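PDB 5C2Y: RNA polymerase II subunit B1 CTD phosphatase RTR1 from Saccharomyces cerevisiae, which removes phosphate from the heptad repeats of the C-terminal domain of the largest RNA polymerase II subunit, regulating the polymerase as its phosphorylation pattern changes during transcription. Local coordinates for residues E37-L42 with Q66-E71; K51-L56 with Q126-Q131; T100-L105 with L113-S118. One frame throughout, in Å; residues are numbered along the deposited sequence.

Interaction 1: E37-L42 with Q66-E71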
loop_
_atom_site.group_PDB
_atom_site.type_symbol
_atom_site.label_atom_id
_atom_site.label_comp_id
_atom_site.label_asym_id
_atom_site.label_seq_id
_atom_site.Cartn_x
_atom_site.Cartn_y
_atom_site.Cartn_z
ATOM N N GLU A 37 -13.079 -0.156 3.808
ATOM C CA GLU A 37 -13.455 -1.146 2.815
ATOM C C GLU A 37 -12.258 -1.618 2.009
ATOM O O GLU A 37 -12.130 -2.811 1.741
ATOM C CB GLU A 37 -14.541 -0.602 1.884
ATOM C CG GLU A 37 -15.941 -0.782 2.453
ATOM C CD GLU A 37 -16.307 -2.249 2.656
ATOM O OE1 GLU A 37 -15.630 -3.123 2.083
ATOM O OE2 GLU A 37 -17.264 -2.537 3.400
ATOM N N ILE A 38 -11.390 -0.687 1.618
ATOM C CA ILE A 38 -10.140 -1.050 0.937
ATOM C C ILE A 38 -9.226 -1.874 1.852
ATOM O O ILE A 38 -8.760 -2.947 1.477
ATOM C CB ILE A 38 -9.386 0.195 0.453
ATOM C CG1 ILE A 38 -10.201 0.915 -0.618
ATOM C CG2 ILE A 38 -8.059 -0.194 -0.117
ATOM C CD1 ILE A 38 -9.757 2.307 -0.855
ATOM N N ILE A 39 -8.986 -1.366 3.059
ATOM C CA ILE A 39 -8.163 -2.068 4.040
ATOM C C ILE A 39 -8.753 -3.427 4.403
ATOM O O ILE A 39 -8.013 -4.378 4.658
ATOM C CB ILE A 39 -7.978 -1.224 5.302
ATOM C CG1 ILE A 39 -7.193 0.039 4.947
ATOM C CG2 ILE A 39 -7.252 -2.008 6.370
ATOM C CD1 ILE A 39 -6.815 0.857 6.123
ATOM N N GLY A 40 -10.081 -3.534 4.403
ATOM C CA GLY A 40 -10.711 -4.826 4.564
ATOM C C GLY A 40 -10.267 -5.751 3.444
ATOM O O GLY A 40 -10.062 -6.942 3.630
ATOM N N LEU A 41 -10.100 -5.189 2.258
ATOM C CA LEU A 41 -9.730 -5.966 1.084
ATOM C C LEU A 41 -8.252 -6.381 1.102
ATOM O O LEU A 41 -7.882 -7.450 0.603
ATOM C CB LEU A 41 -10.038 -5.156 -0.173
ATOM C CG LEU A 41 -10.683 -5.819 -1.384
ATOM C CD1 LEU A 41 -12.093 -6.219 -1.078
ATOM C CD2 LEU A 41 -10.669 -4.838 -2.529
ATOM N N LEU A 42 -7.400 -5.549 1.687
ATOM C CA LEU A 42 -5.970 -5.798 1.594
ATOM C C LEU A 42 -5.331 -6.320 2.869
ATOM O O LEU A 42 -4.123 -6.559 2.887
ATOM C CB LEU A 42 -5.250 -4.524 1.163
ATOM C CG LEU A 42 -5.409 -4.134 -0.301
ATOM C CD1 LEU A 42 -4.350 -3.129 -0.678
ATOM C CD2 LEU A 42 -5.290 -5.337 -1.168
ATOM N N GLN A 66 0.249 3.210 7.093
ATOM C CA GLN A 66 0.829 2.667 8.328
ATOM C C GLN A 66 -0.126 1.691 9.011
ATOM O O GLN A 66 0.253 0.551 9.332
ATOM C CB GLN A 66 1.197 3.785 9.301
ATOM C CG GLN A 66 2.085 3.308 10.433
ATOM C CD GLN A 66 3.250 2.472 9.907
ATOM O OE1 GLN A 66 4.131 2.985 9.203
ATOM N NE2 GLN A 66 3.258 1.175 10.240
ATOM N N ASP A 67 -1.362 2.146 9.219
ATOM C CA ASP A 67 -2.411 1.311 9.781
ATOM C C ASP A 67 -2.597 0.007 8.994
ATOM O O ASP A 67 -2.772 -1.051 9.577
ATOM C CB ASP A 67 -3.723 2.089 9.827
ATOM C CG ASP A 67 -3.772 3.077 10.975
ATOM O OD1 ASP A 67 -3.026 2.877 11.963
ATOM O OD2 ASP A 67 -4.567 4.048 10.888
ATOM N N LEU A 68 -2.553 0.086 7.671
ATOM C CA LEU A 68 -2.673 -1.094 6.830
ATOM C C LEU A 68 -1.534 -2.093 7.066
ATOM O O LEU A 68 -1.752 -3.297 7.127
ATOM C CB LEU A 68 -2.711 -0.681 5.359
ATOM C CG LEU A 68 -2.765 -1.814 4.335
ATOM C CD1 LEU A 68 -3.988 -2.716 4.533
ATOM C CD2 LEU A 68 -2.743 -1.218 2.939
ATOM N N VAL A 69 -0.319 -1.572 7.192
ATOM C CA VAL A 69 0.869 -2.381 7.441
ATOM C C VAL A 69 0.748 -3.082 8.775
ATOM O O VAL A 69 1.078 -4.264 8.892
ATOM C CB VAL A 69 2.151 -1.507 7.403
ATOM C CG1 VAL A 69 3.319 -2.166 8.141
ATOM C CG2 VAL A 69 2.516 -1.193 5.962
ATOM N N ASP A 70 0.247 -2.357 9.774
ATOM C CA ASP A 70 -0.004 -2.931 11.089
ATOM C C ASP A 70 -1.081 -4.007 11.048
ATOM O O ASP A 70 -0.941 -5.066 11.662
ATOM C CB ASP A 70 -0.373 -1.831 12.086
ATOM C CG ASP A 70 0.818 -0.945 12.427
ATOM O OD1 ASP A 70 1.955 -1.440 12.334
ATOM O OD2 ASP A 70 0.637 0.242 12.776
ATOM N N GLU A 71 -2.158 -3.771 10.327
ATOM C CA GLU A 71 -3.199 -4.779 10.315
ATOM C C GLU A 71 -2.814 -5.995 9.471
ATOM O O GLU A 71 -3.288 -7.094 9.744
ATOM C CB GLU A 71 -4.513 -4.196 9.821
ATOM C CG GLU A 71 -5.649 -5.190 9.876
ATOM C CD GLU A 71 -6.980 -4.520 9.759
ATOM O OE1 GLU A 71 -6.988 -3.274 9.738
ATOM O OE2 GLU A 71 -8.011 -5.230 9.693
#
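Ile39 and Leu68 meet where helix 28-42 runs beside helix 62-74, and they carry most of this apolar contact. The two segments point roughly the same way, with 34° between their axes, which come within 10.2 Å of each other. The approach is closest at this pair, where Ile39 CA lies 6.2 Å from Leu68 CA.

The apolar part is a small cluster of branched side chains. Ile39 CG2 touches Leu68 CD1 at 3.8 Å, the two side chains running antiparallel alongside each other. With its CG1 placed beside the backbone N (chi1 -64°), Ile39 has CG2 swung anti to that nitrogen, and this methyl is the branch that reaches the partner helix. Leu68 leaves its backbone to one side of the contact, and CD1 then brings it across. The same leucine methyl also meets Leu42 one helical turn further on, with Leu42 CB 4.0 Å from Leu68 CD1, so it rests between two residues of helix 28-42.

One charged side chain borders the cluster. Glu71, one turn after Leu68, stretches out its side chain with CG anti to the backbone N (chi1 -176°) and lays carboxylate OE1 against Ile39 CG2 at 3.6 Å. This is van der Waals contact, and no hydrogen bond joins the two segments.

Around the pair, the regular structure is all helix, with no strands. Helix 50-56 packs Leu56 against Ile38 and Leu42, while Leu41 and Glu37 lean on helix 9-17. At the end of helix 28-42 the carbonyl oxygen of Leu42 accepts a hydrogen bond from Arg72 NE of helix 62-74, which ties the two helices together just beyond the leucine contact.

Interaction 2: K51-L56 with Q126-Q131; sequences KTLKYL and QFYQVQ. With SO4 (sulfate ion), chain D.
Tyr128 meets Leu53 in a buried contact that joins helix 119-129 to helix 50-56 near the centre of the chain, combining a side-chain-to-backbone hydrogen bond with apolar packing on the ring. The hydroxyl donates to the helix carbonyl, Tyr128 OH to Leu53 O at 2.6 Å. The C=O...OH angle is 155°, with the donor tilted 22° from the carbonyl plane. Leu53 also packs on the ring it anchors: its CD1 sits over one face, 4.0 Å from the Tyr128 ring centroid, in a CH-pi contact displaced toward the hydroxyl end, while Leu53 CG lies 3.6 Å from Tyr128 CE1. Leu56 completes the setting, its CB 3.8 Å from Tyr128 OH. Tyr65, Val160 and Leu162 also border the tyrosine.

On another side of helix 50-56, Lys54 NZ donates to O2 of a sulfate ion at 2.8 Å and forms a salt bridge with Glu165; the sulfate probably comes from the crystallisation liquor. Helix 119-129 begins near the zinc ligand His121 and carries Tyr128 about two turns further on, so the contact fastens this helix to helix 50-56 within the all-helical core of a predicted RTR1-type zinc finger.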
loop_
_atom_site.group_PDB
_atom_site.type_symbol
_atom_site.label_atom_id
_atom_site.label_comp_id
_atom_site.label_asym_id
_atom_site.label_seq_id
_atom_site.Cartn_x
_atom_site.Cartn_y
_atom_site.Cartn_z
ATOM N N LYS A 51 -0.090 -2.144 -10.689
ATOM C CA LYS A 51 -1.092 -1.204 -11.187
ATOM C C LYS A 51 -2.158 -0.948 -10.126
ATOM O O LYS A 51 -2.670 0.164 -9.966
ATOM C CB LYS A 51 -1.709 -1.772 -12.471
ATOM C CG LYS A 51 -2.645 -0.871 -13.244
ATOM C CD LYS A 51 -2.940 -1.480 -14.628
ATOM C CE LYS A 51 -3.346 -2.964 -14.547
ATOM N NZ LYS A 51 -2.207 -3.920 -14.782
ATOM N N THR A 52 -2.482 -1.994 -9.382
ATOM C CA THR A 52 -3.476 -1.886 -8.329
ATOM C C THR A 52 -2.878 -1.136 -7.137
ATOM O O THR A 52 -3.481 -0.171 -6.646
ATOM C CB THR A 52 -3.987 -3.275 -7.918
ATOM O OG1 THR A 52 -4.605 -3.891 -9.051
ATOM C CG2 THR A 52 -5.005 -3.178 -6.814
ATOM N N LEU A 53 -1.684 -1.549 -6.699
ATOM C CA LEU A 53 -0.998 -0.850 -5.612
ATOM C C LEU A 53 -0.837 0.637 -5.941
ATOM O O LEU A 53 -1.040 1.485 -5.072
ATOM C CB LEU A 53 0.358 -1.483 -5.322
ATOM C CG LEU A 53 1.164 -0.911 -4.144
ATOM C CD1 LEU A 53 0.399 -0.981 -2.848
ATOM C CD2 LEU A 53 2.455 -1.649 -3.975
ATOM N N LYS A 54 -0.497 0.940 -7.196
ATOM C CA LYS A 54 -0.327 2.309 -7.657
ATOM C C LYS A 54 -1.652 3.039 -7.703
ATOM O O LYS A 54 -1.759 4.196 -7.286
ATOM C CB LYS A 54 0.319 2.331 -9.043
ATOM C CG LYS A 54 1.840 2.285 -9.041
ATOM C CD LYS A 54 2.389 1.564 -10.266
ATOM C CE LYS A 54 2.137 2.313 -11.567
ATOM N NZ LYS A 54 2.983 3.521 -11.702
ATOM N N TYR A 55 -2.666 2.369 -8.239
ATOM C CA TYR A 55 -3.991 2.964 -8.326
ATOM C C TYR A 55 -4.476 3.348 -6.938
ATOM O O TYR A 55 -5.080 4.400 -6.730
ATOM C CB TYR A 55 -4.972 1.986 -8.982
ATOM C CG TYR A 55 -6.432 2.343 -8.812
ATOM C CD1 TYR A 55 -6.982 3.412 -9.498
ATOM C CD2 TYR A 55 -7.259 1.606 -7.972
ATOM C CE1 TYR A 55 -8.307 3.752 -9.345
ATOM C CE2 TYR A 55 -8.595 1.937 -7.822
ATOM C CZ TYR A 55 -9.111 3.008 -8.517
ATOM O OH TYR A 55 -10.437 3.354 -8.385
ATOM N N LEU A 56 -4.179 2.462 -6.001
ATOM C CA LEU A 56 -4.603 2.541 -4.615
ATOM C C LEU A 56 -4.172 3.825 -3.911
ATOM O O LEU A 56 -4.879 4.334 -3.038
ATOM C CB LEU A 56 -4.022 1.340 -3.904
ATOM C CG LEU A 56 -4.570 0.756 -2.638
ATOM C CD1 LEU A 56 -5.746 -0.113 -2.980
ATOM C CD2 LEU A 56 -3.436 -0.054 -2.046
ATOM N N GLN A 126 8.221 1.459 2.137
ATOM C CA GLN A 126 8.490 2.786 2.669
ATOM C C GLN A 126 8.649 3.814 1.549
ATOM O O GLN A 126 8.211 4.960 1.673
ATOM C CB GLN A 126 9.730 2.738 3.570
ATOM C CG GLN A 126 10.281 4.081 3.978
ATOM C CD GLN A 126 11.092 4.011 5.255
ATOM O OE1 GLN A 126 12.325 4.015 5.228
ATOM N NE2 GLN A 126 10.401 3.952 6.388
ATOM N N PHE A 127 9.285 3.392 0.458
ATOM C CA PHE A 127 9.395 4.158 -0.780
ATOM C C PHE A 127 8.013 4.564 -1.282
ATOM O O PHE A 127 7.780 5.705 -1.695
ATOM C CB PHE A 127 10.121 3.308 -1.813
ATOM C CG PHE A 127 10.498 4.033 -3.070
ATOM C CD1 PHE A 127 9.622 4.086 -4.154
ATOM C CD2 PHE A 127 11.750 4.627 -3.191
ATOM C CE1 PHE A 127 9.983 4.742 -5.327
ATOM C CE2 PHE A 127 12.120 5.276 -4.361
ATOM C CZ PHE A 127 11.241 5.331 -5.431
ATOM N N TYR A 128 7.087 3.613 -1.237
ATOM C CA TYR A 128 5.686 3.854 -1.582
ATOM C C TYR A 128 5.045 4.858 -0.641
ATOM O O TYR A 128 4.487 5.857 -1.075
ATOM C CB TYR A 128 4.913 2.540 -1.535
ATOM C CG TYR A 128 3.448 2.609 -1.887
ATOM C CD1 TYR A 128 3.034 2.561 -3.214
ATOM C CD2 TYR A 128 2.474 2.674 -0.895
ATOM C CE1 TYR A 128 1.689 2.609 -3.544
ATOM C CE2 TYR A 128 1.124 2.719 -1.214
ATOM C CZ TYR A 128 0.738 2.684 -2.538
ATOM O OH TYR A 128 -0.599 2.717 -2.863
ATOM N N GLN A 129 5.151 4.595 0.654
ATOM C CA GLN A 129 4.444 5.364 1.669
ATOM C C GLN A 129 4.746 6.868 1.716
ATOM O O GLN A 129 3.838 7.689 1.913
ATOM C CB GLN A 129 4.739 4.774 3.033
ATOM C CG GLN A 129 4.095 5.562 4.159
ATOM C CD GLN A 129 4.623 5.155 5.506
ATOM O OE1 GLN A 129 5.819 4.904 5.654
ATOM N NE2 GLN A 129 3.743 5.077 6.498
ATOM N N VAL A 130 6.016 7.233 1.554
ATOM C CA VAL A 130 6.432 8.621 1.712
ATOM C C VAL A 130 5.989 9.481 0.528
ATOM O O VAL A 130 6.121 10.704 0.546
ATOM C CB VAL A 130 7.961 8.720 1.874
ATOM C CG1 VAL A 130 8.411 7.929 3.106
ATOM C CG2 VAL A 130 8.643 8.196 0.630
ATOM N N GLN A 131 5.460 8.840 -0.505
ATOM C CA GLN A 131 4.954 9.571 -1.658
ATOM C C GLN A 131 3.465 9.850 -1.540
ATOM O O GLN A 131 2.880 10.489 -2.416
ATOM C CB GLN A 131 5.192 8.795 -2.939
ATOM C CG GLN A 131 6.622 8.513 -3.264
ATOM C CD GLN A 131 6.727 7.735 -4.556
ATOM O OE1 GLN A 131 6.172 8.152 -5.585
ATOM N NE2 GLN A 131 7.406 6.579 -4.511
HETATM S S SO4 D . 1.692 5.063 -14.218
HETATM O O1 SO4 D . 2.627 4.074 -14.759
HETATM O O2 SO4 D . 2.330 5.798 -13.131
HETATM O O3 SO4 D . 0.500 4.362 -13.741
HETATM O O4 SO4 D . 1.284 6.003 -15.259
#

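Interaction 3: T100-L105 with L113-S118; sequences TKKFLL and LSHYCS. With ZN (zinc ion), chain C.
This contact lies in the predicted RTR1-type zinc finger, where Lys102 of helix 96-104 reaches His115 in the loop leading to the zinc ligand Cys117. The backbones stay well apart, the nearest CA atoms being those of Lys102 and Ser114 at 8.7 Å, and the gap is bridged by the lysine. Its chain is fully extended, with CG anti to the backbone N (chi1 -174°), and crosses the course of the His115 side chain at about a right angle. Lys102 NZ ends 3.0 Å from His115 NE2, approaching the ring obliquely. Further back, Lys102 CD lies at the ring edge, in its plane, and Lys102 CE is 3.4 Å from His115 NE2. Ser114 OG stands 3.5 Å above the His115 ring plane, toward its rim, while ND1 is hydrogen-bonded elsewhere in the structure and Arg91 touches the side chain.

Two residues on, Cys117 SG binds the zinc ion at 2.3 Å; Cys78, Cys83 and His121 complete the site. Ser118 then takes the N-cap position of helix 119-129, its OG accepting a weak hydrogen bond from His121 N. The loop is further held by backbone bonds, His115 with Gly79 and Tyr116 with Glu88, which link it to the part of the chain that supplies the other cysteines.

The lysine-histidine meeting is therefore polar and side-chain-only, at the surface, with no apolar pairing across it. A sulfate ion, probably from the crystallisation liquor, lies about 5 Å from the Lys102 side chain. With Arg91 close to His115, the setting is consistent with a basic patch that attracts anions, though whether phosphorylated substrate comes here is not established by this contact.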
loop_
_atom_site.group_PDB
_atom_site.type_symbol
_atom_site.label_atom_id
_atom_site.label_comp_id
_atom_site.label_asym_id
_atom_site.label_seq_id
_atom_site.Cartn_x
_atom_site.Cartn_y
_atom_site.Cartn_z
ATOM N N THR A 100 10.919 -1.980 22.557
ATOM C CA THR A 100 12.265 -1.517 22.894
ATOM C C THR A 100 13.314 -1.975 21.885
ATOM O O THR A 100 14.195 -1.194 21.533
ATOM C CB THR A 100 12.705 -2.003 24.296
ATOM O OG1 THR A 100 11.758 -1.569 25.276
ATOM C CG2 THR A 100 14.045 -1.425 24.663
ATOM N N LYS A 101 13.221 -3.233 21.431
ATOM C CA LYS A 101 14.209 -3.820 20.518
ATOM C C LYS A 101 14.321 -3.060 19.207
ATOM O O LYS A 101 15.415 -2.852 18.680
ATOM C CB LYS A 101 13.867 -5.278 20.209
ATOM C CG LYS A 101 14.340 -6.263 21.270
ATOM C CD LYS A 101 13.919 -7.679 20.960
ATOM C CE LYS A 101 14.500 -8.134 19.658
ATOM N NZ LYS A 101 14.067 -9.527 19.388
ATOM N N LYS A 102 13.178 -2.656 18.672
ATOM C CA LYS A 102 13.166 -1.930 17.417
ATOM C C LYS A 102 14.034 -0.652 17.446
ATOM O O LYS A 102 14.503 -0.208 16.407
ATOM C CB LYS A 102 11.726 -1.582 17.035
ATOM C CG LYS A 102 11.594 -0.951 15.648
ATOM C CD LYS A 102 10.149 -0.638 15.272
ATOM C CE LYS A 102 9.991 -0.407 13.766
ATOM N NZ LYS A 102 8.569 -0.088 13.413
ATOM N N PHE A 103 14.265 -0.079 18.628
ATOM C CA PHE A 103 14.903 1.240 18.739
ATOM C C PHE A 103 16.226 1.197 19.494
ATOM O O PHE A 103 17.126 2.005 19.247
ATOM C CB PHE A 103 13.965 2.233 19.435
ATOM C CG PHE A 103 12.645 2.402 18.745
ATOM C CD1 PHE A 103 12.579 2.941 17.454
ATOM C CD2 PHE A 103 11.464 2.030 19.375
ATOM C CE1 PHE A 103 11.362 3.103 16.806
ATOM C CE2 PHE A 103 10.237 2.192 18.734
ATOM C CZ PHE A 103 10.187 2.730 17.447
ATOM N N LEU A 104 16.317 0.266 20.433
ATOM C CA LEU A 104 17.527 0.043 21.210
ATOM C C LEU A 104 18.610 -0.567 20.357
ATOM O O LEU A 104 19.744 -0.105 20.345
ATOM C CB LEU A 104 17.246 -0.886 22.382
ATOM C CG LEU A 104 18.486 -1.512 23.006
ATOM C CD1 LEU A 104 19.282 -0.422 23.667
ATOM C CD2 LEU A 104 18.104 -2.600 23.997
ATOM N N LEU A 105 18.257 -1.649 19.677
ATOM C CA LEU A 105 19.200 -2.339 18.831
ATOM C C LEU A 105 19.571 -1.392 17.705
ATOM O O LEU A 105 18.701 -0.799 17.080
ATOM C CB LEU A 105 18.600 -3.652 18.326
ATOM C CG LEU A 105 18.230 -4.600 19.474
ATOM C CD1 LEU A 105 17.796 -5.972 18.976
ATOM C CD2 LEU A 105 19.381 -4.719 20.445
ATOM N N LEU A 113 12.571 -6.739 9.895
ATOM C CA LEU A 113 12.209 -8.133 9.695
ATOM C C LEU A 113 11.009 -8.532 10.560
ATOM O O LEU A 113 10.356 -9.552 10.297
ATOM C CB LEU A 113 13.411 -9.034 9.960
ATOM C CG LEU A 113 14.465 -9.004 8.846
ATOM C CD1 LEU A 113 15.522 -10.086 9.034
ATOM C CD2 LEU A 113 13.810 -9.158 7.491
ATOM N N SER A 114 10.688 -7.709 11.558
ATOM C CA SER A 114 9.459 -7.915 12.336
ATOM C C SER A 114 8.195 -7.345 11.648
ATOM O O SER A 114 7.086 -7.655 12.059
ATOM C CB SER A 114 9.605 -7.324 13.752
ATOM O OG SER A 114 9.984 -5.958 13.731
ATOM N N HIS A 115 8.366 -6.540 10.599
ATOM C CA HIS A 115 7.230 -6.003 9.839
ATOM C C HIS A 115 7.133 -6.514 8.389
ATOM O O HIS A 115 6.066 -6.430 7.754
ATOM C CB HIS A 115 7.293 -4.469 9.837
ATOM C CG HIS A 115 7.327 -3.884 11.214
ATOM N ND1 HIS A 115 6.249 -3.938 12.069
ATOM C CD2 HIS A 115 8.327 -3.285 11.902
ATOM C CE1 HIS A 115 6.576 -3.372 13.219
ATOM N NE2 HIS A 115 7.828 -2.967 13.144
ATOM N N TYR A 116 8.242 -7.029 7.860
ATOM C CA TYR A 116 8.298 -7.441 6.459
ATOM C C TYR A 116 9.057 -8.746 6.292
ATOM O O TYR A 116 9.753 -9.194 7.194
ATOM C CB TYR A 116 8.941 -6.347 5.604
ATOM C CG TYR A 116 8.269 -4.998 5.719
ATOM C CD1 TYR A 116 7.134 -4.696 4.995
ATOM C CD2 TYR A 116 8.769 -4.034 6.567
ATOM C CE1 TYR A 116 6.532 -3.468 5.114
ATOM C CE2 TYR A 116 8.177 -2.813 6.685
ATOM C CZ TYR A 116 7.067 -2.530 5.958
ATOM O OH TYR A 116 6.494 -1.289 6.093
ATOM N N CYS A 117 8.910 -9.363 5.132
ATOM C CA CYS A 117 9.561 -10.636 4.856
ATOM C C CYS A 117 11.044 -10.432 4.610
ATOM O O CYS A 117 11.824 -11.378 4.673
ATOM C CB CYS A 117 8.931 -11.319 3.644
ATOM S SG CYS A 117 9.288 -10.498 2.067
ATOM N N SER A 118 11.424 -9.189 4.326
ATOM C CA SER A 118 12.792 -8.869 3.932
ATOM C C SER A 118 13.044 -7.368 3.961
ATOM O O SER A 118 12.104 -6.565 4.013
ATOM C CB SER A 118 13.065 -9.395 2.541
ATOM O OG SER A 118 12.011 -8.959 1.711
HETATM ZN ZN ZN C . 7.260 -9.548 1.573
#

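Overall arrangement
Interactions 1 and 2 are both buried and share Leu56 as a common neighbour; Gln66 and Gln129 also approach each other, so four helices form one core. Their chemistry still differs, since interaction 1 joins its helices by van der Waals contact, mainly between aliphatic side chains, whereas interaction 2 adds a tyrosine hydroxyl bonded to a helix carbonyl. Interaction 3 lies at the surface, about 20 Å from interaction 1 between centres, and depends on polar groups beside a zinc site. Val69 touching Tyr116 connects it to helix 62-74, while helix 119-129 leads from the zinc ligands to the tyrosine of interaction 2.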